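Local coordinates for enoyl-acyl carrier protein reductase (Uncultured bacterium, PDB 6KIA), which reduces enoyl-acyl carrier protein, probably with NADH in the last step of fatty acid elongation, and confers resistance to triclosan, at residues A[118-121]-A[122-125]; A[211-214]-A[215-219]; A[266-269]-A[270-274]; A[324-327]-A[328-332]; A[431-434]-A[435-438]. All coordinates share one frame; numbering follows the deposited sequence.

How the contacts relate
All five are local contacts within one continuous stretch on a helix or at its end, each closed by i to i+4 backbone bonds, but their surroundings differ. Contact 1 is a surface helix start with a capping aspartate. Contact 2 is the most buried: an aromatic and aliphatic patch near the end of helix 196-219. Contact 3, on helix 263-278, lies against it; N211 OD1 accepts a probable hydrogen bond from R268 NE (2.9 Å), and F213 packs on L269 and I272. Contact 3 alone holds the dinucleotide, through K266. Contacts 4 and 5 are partly buried, their centres about 17 Å apart, on the opposite side of the chain's centre from contact 1; arginine and tryptophan mark contact 4, a histidine-to-carbonyl bond contact 5.

Contact 1: A[118-121]-A[122-125]; sequences LDWA and HIEK
I123 supplies the apolar side of this turn: its CD1 methyl meets two residues of 118-121 at once. L118 CB lies 3.6 Å from I123 CD1, and W120 CE3 comes equally close to that methyl, with I123 CG2 a little farther from the same corner of the indole. The W120 and I123 side chains lie alongside each other in the same sense, while L118 comes in at a slant and lays its CB over one face of the indole, toward the rim. Outside the stretch, L200 of helix 196-219 and L104 of helix 101-105 both touch L118 and I123, which joins the beginning of this helix to two others.

The polar contacts belong to the N-terminus of helix 120-146, where D119 sits at the N-cap. Its carboxylate is turned toward the first helical turn, CG anti to the backbone N (chi1 -176°), and OD1 takes a weak but fairly straight capping bond from H122 N (3.4 Å, 164°). A negative group here would be expected to suit the positive end of the helix. The carbonyls carry the regular pattern: I123 N gives to D119 O at 3.0 Å, E124 N to W120 O at 2.9 Å and K125 N to A121 O at 3.0 Å.

The D119 and H122 side chains cross at about a right angle, touching through D119 OD2 and H122 CB at 3.7 Å. The imidazole leads elsewhere, its NE2 bonded to P99 O. D196 OD2 accepts from L118 N and, weakly, from W120 NE1.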
# COMPACT_ATOMS: atom_id res chain seq x y z
N LEU A 118 -9.92 2.57 -27.53
CA LEU A 118 -8.47 2.55 -27.72
C LEU A 118 -8.01 1.46 -28.68
O LEU A 118 -8.64 0.40 -28.78
CB LEU A 118 -7.77 2.40 -26.36
CG LEU A 118 -7.92 3.59 -25.41
CD1 LEU A 118 -7.42 3.26 -23.99
CD2 LEU A 118 -7.13 4.76 -25.96
N ASP A 119 -6.92 1.74 -29.39
CA ASP A 119 -6.22 0.78 -30.23
C ASP A 119 -5.47 -0.21 -29.36
O ASP A 119 -4.31 0.02 -28.98
CB ASP A 119 -5.25 1.53 -31.16
CG ASP A 119 -4.54 0.62 -32.16
OD1 ASP A 119 -4.71 -0.62 -32.11
OD2 ASP A 119 -3.83 1.17 -33.02
N TRP A 120 -6.11 -1.33 -29.07
CA TRP A 120 -5.56 -2.27 -28.11
C TRP A 120 -4.34 -3.02 -28.62
O TRP A 120 -3.52 -3.45 -27.82
CB TRP A 120 -6.63 -3.26 -27.65
CG TRP A 120 -7.69 -2.60 -26.79
CD1 TRP A 120 -8.99 -2.34 -27.13
CD2 TRP A 120 -7.51 -2.05 -25.47
NE1 TRP A 120 -9.64 -1.70 -26.10
CE2 TRP A 120 -8.75 -1.52 -25.06
CE3 TRP A 120 -6.42 -1.99 -24.59
CZ2 TRP A 120 -8.93 -0.92 -23.82
CZ3 TRP A 120 -6.61 -1.39 -23.35
CH2 TRP A 120 -7.85 -0.87 -22.98
N ALA A 121 -4.21 -3.15 -29.94
CA ALA A 121 -3.02 -3.75 -30.52
C ALA A 121 -1.80 -2.89 -30.21
O ALA A 121 -0.76 -3.41 -29.77
CB ALA A 121 -3.18 -3.91 -32.02
N HIS A 122 -1.94 -1.58 -30.39
CA HIS A 122 -0.84 -0.68 -30.10
C HIS A 122 -0.54 -0.67 -28.60
O HIS A 122 0.62 -0.66 -28.19
CB HIS A 122 -1.11 0.74 -30.60
CG HIS A 122 0.06 1.65 -30.43
ND1 HIS A 122 1.23 1.50 -31.13
CD2 HIS A 122 0.25 2.71 -29.60
CE1 HIS A 122 2.09 2.43 -30.77
NE2 HIS A 122 1.52 3.18 -29.83
N ILE A 123 -1.60 -0.68 -27.79
CA ILE A 123 -1.40 -0.66 -26.34
C ILE A 123 -0.64 -1.92 -25.91
O ILE A 123 0.20 -1.86 -25.01
CB ILE A 123 -2.73 -0.54 -25.58
CG1 ILE A 123 -3.23 0.91 -25.66
CG2 ILE A 123 -2.56 -0.92 -24.10
CD1 ILE A 123 -4.63 1.08 -25.19
N GLU A 124 -0.92 -3.04 -26.55
CA GLU A 124 -0.23 -4.29 -26.25
C GLU A 124 1.25 -4.19 -26.63
O GLU A 124 2.14 -4.67 -25.90
CB GLU A 124 -0.89 -5.46 -26.98
CG GLU A 124 -0.15 -6.78 -26.82
CD GLU A 124 0.09 -7.14 -25.36
OE1 GLU A 124 -0.88 -7.14 -24.57
OE2 GLU A 124 1.25 -7.43 -25.00
N LYS A 125 1.51 -3.57 -27.78
CA LYS A 125 2.90 -3.31 -28.17
C LYS A 125 3.66 -2.49 -27.11
O LYS A 125 4.80 -2.81 -26.73
CB LYS A 125 2.93 -2.61 -29.52
CG LYS A 125 4.32 -2.39 -30.09
CD LYS A 125 4.22 -1.80 -31.49
CE LYS A 125 2.94 -2.27 -32.18
NZ LYS A 125 2.53 -1.42 -33.32

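Contact 2: A[211-214]-A[215-219]; sequences NTFL and HLIEG
L214 and E218, one helical turn apart, lie against each other at a slant. One branch of the leucine does most of the touching: L214 CD1 is 3.5 Å from E218 OE2, and L214 CG is also near the carboxylate carbon. The glutamate chain is extended beyond CG, which brings the carboxylate alongside L214 CD1, while E218 CG touches that methyl more loosely. Beneath the pair, E218 N gives a nearly straight bond to L214 O (2.9 Å, 171°).

H215 folds back over the preceding turn. With CG anti to its carbonyl carbon (chi1 -63°), the imidazole comes to rest on the carbonyl of N211, whose oxygen is 3.1 Å above the ring plane and displaced toward the rim; the nearest ring atom, H215 CD2, is 3.2 Å from N211 O. That same oxygen accepts the backbone bond from H215 N at 2.9 Å, and thus meets both the amide and the ring of one residue. Nearby, N211 uses its amide elsewhere, toward R268 and E207.

F213 carries the side toward strand 234-240. I217 CD1 stands over one face of its ring in a CH-pi contact, 4.1 Å from the ring centroid and 15° off the normal. L216 CD2 is 4.1 Å from F213 CD1, approaching the ring obliquely. H159 meets the phenyl edge-to-face, and Y236 touches F213, L216 and I217. The arrangement is that of a largely buried helix, packed between helices 120-146 and 263-278 and the parallel core strands of a Rossmann-type nucleotide-binding fold, with the T212 side chain about 6 Å from the bound NADH.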
# COMPACT_ATOMS: atom_id res chain seq x y z
N ASN A 211 2.29 -7.41 -10.77
CA ASN A 211 3.31 -8.14 -11.52
C ASN A 211 4.76 -7.79 -11.15
O ASN A 211 5.65 -8.62 -11.30
CB ASN A 211 3.08 -7.94 -13.01
CG ASN A 211 1.77 -8.57 -13.46
OD1 ASN A 211 1.24 -9.46 -12.79
ND2 ASN A 211 1.24 -8.11 -14.58
N THR A 212 4.99 -6.58 -10.67
CA THR A 212 6.29 -6.20 -10.12
C THR A 212 6.78 -7.16 -9.01
O THR A 212 7.98 -7.36 -8.87
CB THR A 212 6.25 -4.78 -9.54
OG1 THR A 212 5.13 -4.67 -8.66
CG2 THR A 212 6.09 -3.75 -10.65
N PHE A 213 5.86 -7.71 -8.21
CA PHE A 213 6.23 -8.69 -7.18
C PHE A 213 6.73 -9.97 -7.81
O PHE A 213 7.70 -10.56 -7.34
CB PHE A 213 5.03 -8.98 -6.27
CG PHE A 213 5.36 -9.67 -4.98
CD1 PHE A 213 6.41 -9.24 -4.16
CD2 PHE A 213 4.55 -10.69 -4.51
CE1 PHE A 213 6.67 -9.86 -2.93
CE2 PHE A 213 4.81 -11.32 -3.30
CZ PHE A 213 5.86 -10.89 -2.50
N LEU A 214 6.07 -10.38 -8.90
CA LEU A 214 6.51 -11.56 -9.62
C LEU A 214 7.88 -11.30 -10.23
O LEU A 214 8.74 -12.18 -10.20
CB LEU A 214 5.53 -11.95 -10.74
CG LEU A 214 6.02 -13.11 -11.62
CD1 LEU A 214 6.08 -14.41 -10.81
CD2 LEU A 214 5.17 -13.28 -12.87
N HIS A 215 8.10 -10.10 -10.76
CA HIS A 215 9.38 -9.78 -11.39
C HIS A 215 10.47 -9.73 -10.34
O HIS A 215 11.62 -10.06 -10.62
CB HIS A 215 9.31 -8.46 -12.14
CG HIS A 215 8.33 -8.48 -13.26
ND1 HIS A 215 8.17 -9.59 -14.07
CD2 HIS A 215 7.44 -7.56 -13.69
CE1 HIS A 215 7.22 -9.34 -14.96
NE2 HIS A 215 6.76 -8.12 -14.75
N LEU A 216 10.09 -9.35 -9.13
CA LEU A 216 11.03 -9.36 -8.02
C LEU A 216 11.42 -10.78 -7.67
O LEU A 216 12.61 -11.09 -7.54
CB LEU A 216 10.41 -8.67 -6.81
CG LEU A 216 11.13 -8.88 -5.48
CD1 LEU A 216 12.61 -8.45 -5.54
CD2 LEU A 216 10.36 -8.17 -4.38
N ILE A 217 10.43 -11.65 -7.54
CA ILE A 217 10.69 -13.02 -7.15
C ILE A 217 11.51 -13.76 -8.23
O ILE A 217 12.47 -14.48 -7.92
CB ILE A 217 9.37 -13.77 -6.87
CG1 ILE A 217 8.76 -13.22 -5.57
CG2 ILE A 217 9.63 -15.27 -6.69
CD1 ILE A 217 7.31 -13.63 -5.32
N GLU A 218 11.12 -13.59 -9.48
CA GLU A 218 11.85 -14.24 -10.59
C GLU A 218 13.24 -13.65 -10.81
O GLU A 218 14.21 -14.37 -11.06
CB GLU A 218 11.02 -14.14 -11.87
CG GLU A 218 9.90 -15.14 -11.88
CD GLU A 218 8.99 -14.99 -13.08
OE1 GLU A 218 9.17 -14.05 -13.88
OE2 GLU A 218 8.12 -15.86 -13.24
N GLY A 219 13.33 -12.33 -10.73
CA GLY A 219 14.57 -11.62 -10.97
C GLY A 219 15.62 -11.93 -9.91
O GLY A 219 16.82 -11.92 -10.21

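Contact 3: A[266-269]-A[270-274]; sequences KMRL and ERIAE. With NAI (1,4-dihydronicotinamide adenine dinucleotide), chain D.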
# COMPACT_ATOMS: atom_id res chain seq x y z
N LYS A 266 -4.57 -6.14 -6.30
CA LYS A 266 -4.14 -6.67 -4.99
C LYS A 266 -4.47 -8.17 -4.87
O LYS A 266 -3.76 -8.91 -4.19
CB LYS A 266 -4.79 -5.89 -3.84
CG LYS A 266 -4.24 -4.45 -3.66
CD LYS A 266 -2.73 -4.51 -3.31
CE LYS A 266 -2.21 -3.13 -2.91
NZ LYS A 266 -0.74 -3.08 -2.62
N MET A 267 -5.56 -8.62 -5.51
CA MET A 267 -5.83 -10.06 -5.44
C MET A 267 -4.89 -10.85 -6.35
O MET A 267 -4.52 -12.00 -6.06
CB MET A 267 -7.30 -10.35 -5.76
CG MET A 267 -8.18 -9.96 -4.58
SD MET A 267 -9.95 -10.33 -4.85
CE MET A 267 -10.34 -9.16 -6.13
N ARG A 268 -4.44 -10.21 -7.43
CA ARG A 268 -3.44 -10.85 -8.27
C ARG A 268 -2.10 -10.94 -7.53
O ARG A 268 -1.38 -11.94 -7.62
CB ARG A 268 -3.26 -10.07 -9.57
CG ARG A 268 -2.32 -10.73 -10.56
CD ARG A 268 -2.25 -9.95 -11.86
NE ARG A 268 -1.41 -10.64 -12.83
CZ ARG A 268 -1.85 -11.60 -13.65
NH1 ARG A 268 -3.13 -11.96 -13.65
NH2 ARG A 268 -1.00 -12.19 -14.47
N LEU A 269 -1.79 -9.91 -6.75
CA LEU A 269 -0.61 -9.92 -5.88
C LEU A 269 -0.65 -11.09 -4.90
O LEU A 269 0.35 -11.82 -4.74
CB LEU A 269 -0.53 -8.59 -5.11
CG LEU A 269 0.60 -8.43 -4.09
CD1 LEU A 269 1.94 -8.27 -4.82
CD2 LEU A 269 0.31 -7.24 -3.17
N GLU A 270 -1.80 -11.28 -4.27
CA GLU A 270 -1.99 -12.43 -3.39
C GLU A 270 -1.75 -13.75 -4.12
O GLU A 270 -1.05 -14.64 -3.61
CB GLU A 270 -3.40 -12.43 -2.80
CG GLU A 270 -3.63 -11.30 -1.83
CD GLU A 270 -5.08 -11.15 -1.44
OE1 GLU A 270 -5.94 -11.72 -2.15
OE2 GLU A 270 -5.35 -10.45 -0.45
N ARG A 271 -2.32 -13.88 -5.32
CA ARG A 271 -2.13 -15.12 -6.08
C ARG A 271 -0.65 -15.38 -6.43
O ARG A 271 -0.20 -16.52 -6.41
CB ARG A 271 -2.97 -15.11 -7.36
CG ARG A 271 -4.45 -15.21 -7.09
CD ARG A 271 -5.27 -15.51 -8.36
NE ARG A 271 -5.05 -14.57 -9.46
CZ ARG A 271 -5.70 -13.42 -9.62
NH1 ARG A 271 -6.60 -13.04 -8.73
NH2 ARG A 271 -5.43 -12.65 -10.67
N ILE A 272 0.09 -14.33 -6.75
CA ILE A 272 1.52 -14.47 -7.00
C ILE A 272 2.23 -15.03 -5.76
O ILE A 272 3.05 -15.97 -5.86
CB ILE A 272 2.15 -13.12 -7.43
CG1 ILE A 272 1.67 -12.73 -8.83
CG2 ILE A 272 3.69 -13.19 -7.41
CD1 ILE A 272 1.87 -11.26 -9.17
N ALA A 273 1.89 -14.49 -4.59
CA ALA A 273 2.47 -15.01 -3.34
C ALA A 273 2.12 -16.48 -3.11
O ALA A 273 2.96 -17.27 -2.70
CB ALA A 273 2.00 -14.18 -2.13
N GLU A 274 0.85 -16.83 -3.33
CA GLU A 274 0.42 -18.22 -3.13
C GLU A 274 1.14 -19.18 -4.08
O GLU A 274 1.62 -20.26 -3.65
CB GLU A 274 -1.10 -18.32 -3.29
CG GLU A 274 -1.84 -17.56 -2.21
CD GLU A 274 -3.34 -17.42 -2.48
OE1 GLU A 274 -3.73 -17.38 -3.66
OE2 GLU A 274 -4.11 -17.36 -1.50
PA NAI D . 3.53 5.55 -0.74
O1A NAI D . 4.49 6.01 0.32
O2A NAI D . 3.11 6.57 -1.78
O5B NAI D . 4.17 4.26 -1.41
C5B NAI D . 3.91 3.97 -2.77
C4B NAI D . 5.05 2.99 -3.17
O4B NAI D . 4.71 2.54 -4.61
C3B NAI D . 6.21 3.55 -3.19
O3B NAI D . 7.27 2.65 -2.67
C2B NAI D . 6.48 3.89 -4.79
O2B NAI D . 7.92 4.10 -5.01
C1B NAI D . 5.99 2.87 -5.40
N9A NAI D . 5.46 3.23 -6.73
C8A NAI D . 4.44 3.99 -7.16
N7A NAI D . 4.44 3.96 -8.50
C5A NAI D . 5.46 3.17 -8.89
C6A NAI D . 5.85 2.85 -10.18
N6A NAI D . 5.35 3.21 -11.48
N1A NAI D . 6.91 2.04 -10.35
C2A NAI D . 7.59 1.56 -9.26
N3A NAI D . 7.20 1.88 -7.97
C4A NAI D . 6.11 2.70 -7.81
O3 NAI D . 2.12 5.00 -0.07
PN NAI D . 1.83 3.64 0.74
O1N NAI D . 2.73 3.54 1.93
O2N NAI D . 0.35 3.76 1.10
O5D NAI D . 2.08 2.43 -0.26
C5D NAI D . 2.98 1.38 0.05
C4D NAI D . 2.21 0.04 -0.07
O4D NAI D . 1.34 -0.03 0.91
C3D NAI D . 1.39 0.01 -1.36
O3D NAI D . 1.55 -1.18 -2.05
C2D NAI D . -0.05 0.09 -0.81
O2D NAI D . -0.98 -0.41 -1.82
C1D NAI D . 0.00 -0.61 0.29
N1N NAI D . -1.10 -0.34 1.22
C2N NAI D . -1.53 0.95 1.48
C3N NAI D . -2.63 1.15 2.33
C7N NAI D . -3.10 2.56 2.67
O7N NAI D . -4.23 2.75 3.13
N7N NAI D . -2.22 3.65 2.46
C4N NAI D . -3.30 0.09 2.92
C5N NAI D . -2.82 -1.20 2.69
C6N NAI D . -1.73 -1.41 1.83
O HOH W 1 -6.68 -13.47 -3.91
O HOH W 2 -5.82 -10.69 -12.59
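K266 NZ is gripped by three oxygens: it gives hydrogen bonds to both hydroxyls of the nicotinamide ribose of NADH, O2D at 2.8 Å and O3D at 3.0 Å, and another to Y239 O. A bend at chi2 (-62°) leads its chain out from the helix to the sugar, a role consistent with that of the ribose-binding lysine in short-chain dehydrogenase relatives.

The carbonyl of K266 takes the helical bond from E270 N. E270 splits its carboxylate between two sets of partners. OE1 lies 3.7 Å from M267 CG and accepts from a water at 2.6 Å, which also gives weakly to M267 O; OE2 is held by H242 ND1 and N287 ND2, fixing the group's rotation.

R271 doubles back at chi3, and R268 CA lies 3.5 Å from the plane of its guanidinium, over one face. R271 NH2 touches R268 CB, also at 3.5 Å. The two guanidinium planes stand 80° apart, with R268 NH1 and R271 NH2 at 3.8 Å. A second water accepts from R268 NH1 (3.2 Å) and weakly from R271 NH2, which probably eases the meeting of like charges.

Helix 263-278 packs on both a helix and the sheet: R268 and L269 face helix 196-219; L269 and A273 rest on V285 of strand 283-287; and E270 reaches V421 and W423 of strand 421-423.

Contact 4: A[324-327]-A[328-332]; sequences AQWQ and ACREV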
# COMPACT_ATOMS: atom_id res chain seq x y z
N ALA A 324 -2.85 7.70 26.94
CA ALA A 324 -2.14 8.86 26.43
C ALA A 324 -2.43 9.11 24.94
O ALA A 324 -2.41 10.27 24.48
CB ALA A 324 -0.62 8.68 26.67
N GLN A 325 -2.70 8.04 24.20
CA GLN A 325 -3.04 8.18 22.78
C GLN A 325 -4.42 8.79 22.63
O GLN A 325 -4.64 9.64 21.75
CB GLN A 325 -2.99 6.84 22.04
CG GLN A 325 -1.61 6.24 22.03
CD GLN A 325 -0.58 7.26 21.65
OE1 GLN A 325 -0.64 7.86 20.57
NE2 GLN A 325 0.36 7.51 22.56
N TRP A 326 -5.35 8.31 23.45
CA TRP A 326 -6.66 8.96 23.51
C TRP A 326 -6.50 10.45 23.82
O TRP A 326 -7.09 11.29 23.15
CB TRP A 326 -7.56 8.28 24.54
CG TRP A 326 -8.22 7.05 24.01
CD1 TRP A 326 -7.60 5.91 23.56
CD2 TRP A 326 -9.63 6.81 23.89
NE1 TRP A 326 -8.54 4.99 23.15
CE2 TRP A 326 -9.80 5.53 23.35
CE3 TRP A 326 -10.77 7.57 24.19
CZ2 TRP A 326 -11.05 4.97 23.10
CZ3 TRP A 326 -12.02 7.03 23.94
CH2 TRP A 326 -12.15 5.74 23.40
N GLN A 327 -5.67 10.78 24.80
CA GLN A 327 -5.48 12.20 25.16
C GLN A 327 -4.94 13.00 23.98
O GLN A 327 -5.37 14.13 23.70
CB GLN A 327 -4.54 12.33 26.37
CG GLN A 327 -5.15 11.84 27.67
CD GLN A 327 -6.25 12.74 28.18
OE1 GLN A 327 -6.07 13.96 28.25
NE2 GLN A 327 -7.40 12.16 28.50
N ALA A 328 -3.95 12.42 23.30
CA ALA A 328 -3.36 13.04 22.13
C ALA A 328 -4.40 13.34 21.03
O ALA A 328 -4.31 14.36 20.37
CB ALA A 328 -2.28 12.18 21.58
N CYS A 329 -5.33 12.41 20.83
CA CYS A 329 -6.35 12.61 19.80
C CYS A 329 -7.39 13.64 20.26
O CYS A 329 -7.90 14.41 19.44
CB CYS A 329 -7.04 11.29 19.45
SG CYS A 329 -5.88 10.18 18.58
N ARG A 330 -7.68 13.66 21.56
CA ARG A 330 -8.59 14.66 22.11
C ARG A 330 -8.05 16.06 21.86
O ARG A 330 -8.81 16.98 21.52
CB ARG A 330 -8.77 14.46 23.63
CG ARG A 330 -9.46 13.20 24.05
CD ARG A 330 -9.68 13.21 25.56
NE ARG A 330 -10.11 11.91 26.05
CZ ARG A 330 -11.37 11.49 26.00
NH1 ARG A 330 -12.32 12.26 25.47
NH2 ARG A 330 -11.68 10.29 26.49
N GLU A 331 -6.74 16.22 22.04
CA GLU A 331 -6.14 17.54 21.95
C GLU A 331 -6.21 18.21 20.57
O GLU A 331 -6.16 19.43 20.50
CB GLU A 331 -4.68 17.47 22.41
CG GLU A 331 -4.54 17.49 23.93
CD GLU A 331 -3.12 17.22 24.39
OE1 GLU A 331 -2.29 16.78 23.57
OE2 GLU A 331 -2.84 17.43 25.59
N VAL A 332 -6.37 17.46 19.48
CA VAL A 332 -6.43 18.11 18.18
C VAL A 332 -7.87 18.49 17.77
O VAL A 332 -8.08 19.14 16.74
CB VAL A 332 -5.80 17.24 17.06
CG1 VAL A 332 -4.32 17.04 17.33
CG2 VAL A 332 -6.52 15.90 16.91
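R330 N and W326 O form a hydrogen bond of 2.9 Å within helix 320-331. It is one of the i to i+4 bonds of a regular alpha-helix: A328 N gives to A324 O, also at 2.9 Å, and C329 N to Q325 O and E331 N to Q327 O follow at 3.0 Å each.

The arginine's charged end finds its main partner beyond the stretch, in a salt bridge from NH2 to E340 OE2 on helix 339-351. The same R330 NH2 sits at the edge of the W326 indole, near its plane, 3.7 Å from W326 CE3, and the guanidinium is turned 48° against the ring. An extended chain from CG to NE (chi2 -175°, chi3 -169°) carries it that far. From the other flank the Q327 amide comes near, its NE2 3.7 Å from R330 NE.

W326 is held at its far end by NE1 bonding to L310 O, and K314 makes a cation-pi contact with its ring. Farther out, the packing joins this helix to three others: L339 of helix 339-351 touches W326, C329 and R330, while Q325 and C329 turn to V397, L401 and V394 of helix 394-413, and to L313 and L310 of helix 309-315. Close in on the backbone, R330 CG presses to 3.2 Å from W326 O, the oxygen that its own N-H bonds.

Contact 5: A[431-434]-A[435-438]; sequences KQLN and LMHR
The C-terminal end of helix 426-436 is finished by H437, where the backbone departs from the helix and the ring bonds back onto L433. H437 ND1 gives L433 O a hydrogen bond of 2.8 Å at 164°, with the oxygen at the ring edge, nearly in the ring plane. Holding CG anti to the carbonyl carbon (chi1 -68°) turns the imidazole back to that carbonyl. The same oxygen also takes a weak bond from H437 N at 3.3 Å, while H437 N gives a second one to N434 O at 3.2 Å, from well above that carbonyl's plane.

Before this, the helix is regular: L435 N bonds to K431 O, and M436 N to Q432 O in a nearly straight bond of 3.0 Å. M436 SD lies 4.2 Å from L433 CD2. The M436 side chain crosses Q432 obliquely, SD being 3.9 Å from Q432 CG.

Around it, the H437 ring stacks on W321 of helix 320-331, which also touches L433 and N434. N434 ND2 bonds L313 O and E316 O, and Q432, M436 and H437 lean on helix 394-413 at P408, L409 and E404.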
# COMPACT_ATOMS: atom_id res chain seq x y z
N LYS A 431 -2.45 -5.05 19.94
CA LYS A 431 -1.65 -5.91 20.83
C LYS A 431 -0.15 -5.57 20.75
O LYS A 431 0.51 -5.36 21.78
CB LYS A 431 -1.82 -7.39 20.48
CG LYS A 431 -3.17 -7.99 20.81
CD LYS A 431 -3.20 -9.48 20.50
CE LYS A 431 -4.48 -10.12 20.98
NZ LYS A 431 -4.57 -11.53 20.52
N GLN A 432 0.36 -5.49 19.52
CA GLN A 432 1.75 -5.12 19.28
C GLN A 432 2.08 -3.72 19.88
O GLN A 432 3.10 -3.54 20.55
CB GLN A 432 2.07 -5.14 17.77
CG GLN A 432 3.43 -4.60 17.51
CD GLN A 432 4.53 -5.60 17.88
OE1 GLN A 432 4.46 -6.78 17.54
NE2 GLN A 432 5.44 -5.16 18.72
N LEU A 433 1.20 -2.74 19.68
CA LEU A 433 1.51 -1.39 20.14
C LEU A 433 1.46 -1.29 21.68
O LEU A 433 2.30 -0.63 22.29
CB LEU A 433 0.51 -0.39 19.55
CG LEU A 433 0.68 -0.07 18.06
CD1 LEU A 433 -0.57 0.59 17.50
CD2 LEU A 433 1.91 0.82 17.91
N ASN A 434 0.53 -1.99 22.30
CA ASN A 434 0.46 -1.95 23.75
C ASN A 434 1.66 -2.66 24.34
O ASN A 434 2.22 -2.21 25.33
CB ASN A 434 -0.86 -2.52 24.25
CG ASN A 434 -2.00 -1.50 24.12
OD1 ASN A 434 -1.78 -0.28 24.16
ND2 ASN A 434 -3.21 -2.00 23.91
N LEU A 435 2.10 -3.73 23.68
CA LEU A 435 3.24 -4.50 24.18
C LEU A 435 4.55 -3.71 24.08
O LEU A 435 5.32 -3.67 25.04
CB LEU A 435 3.34 -5.82 23.42
CG LEU A 435 4.45 -6.80 23.80
CD1 LEU A 435 4.11 -7.43 25.14
CD2 LEU A 435 4.51 -7.85 22.70
N MET A 436 4.77 -3.06 22.94
CA MET A 436 5.91 -2.16 22.74
C MET A 436 6.01 -1.06 23.75
O MET A 436 7.11 -0.58 24.01
CB MET A 436 5.86 -1.49 21.36
CG MET A 436 5.75 -2.40 20.20
SD MET A 436 5.39 -1.42 18.74
CE MET A 436 6.88 -0.44 18.55
N HIS A 437 4.87 -0.64 24.30
CA HIS A 437 4.86 0.52 25.18
C HIS A 437 4.54 0.11 26.61
O HIS A 437 4.08 0.93 27.41
CB HIS A 437 3.84 1.55 24.70
CG HIS A 437 4.21 2.21 23.42
ND1 HIS A 437 3.86 1.68 22.20
CD2 HIS A 437 4.91 3.34 23.16
CE1 HIS A 437 4.32 2.46 21.23
NE2 HIS A 437 4.96 3.48 21.79
N ARG A 438 4.81 -1.15 26.95
CA ARG A 438 4.42 -1.67 28.26
C ARG A 438 5.16 -0.99 29.40
O ARG A 438 4.74 -1.09 30.56
CB ARG A 438 4.62 -3.19 28.32
CG ARG A 438 6.05 -3.67 28.05
CD ARG A 438 6.10 -5.18 27.85
NE ARG A 438 7.31 -5.53 27.09
CZ ARG A 438 8.49 -5.77 27.65
NH1 ARG A 438 8.62 -5.72 28.97
NH2 ARG A 438 9.54 -6.05 26.88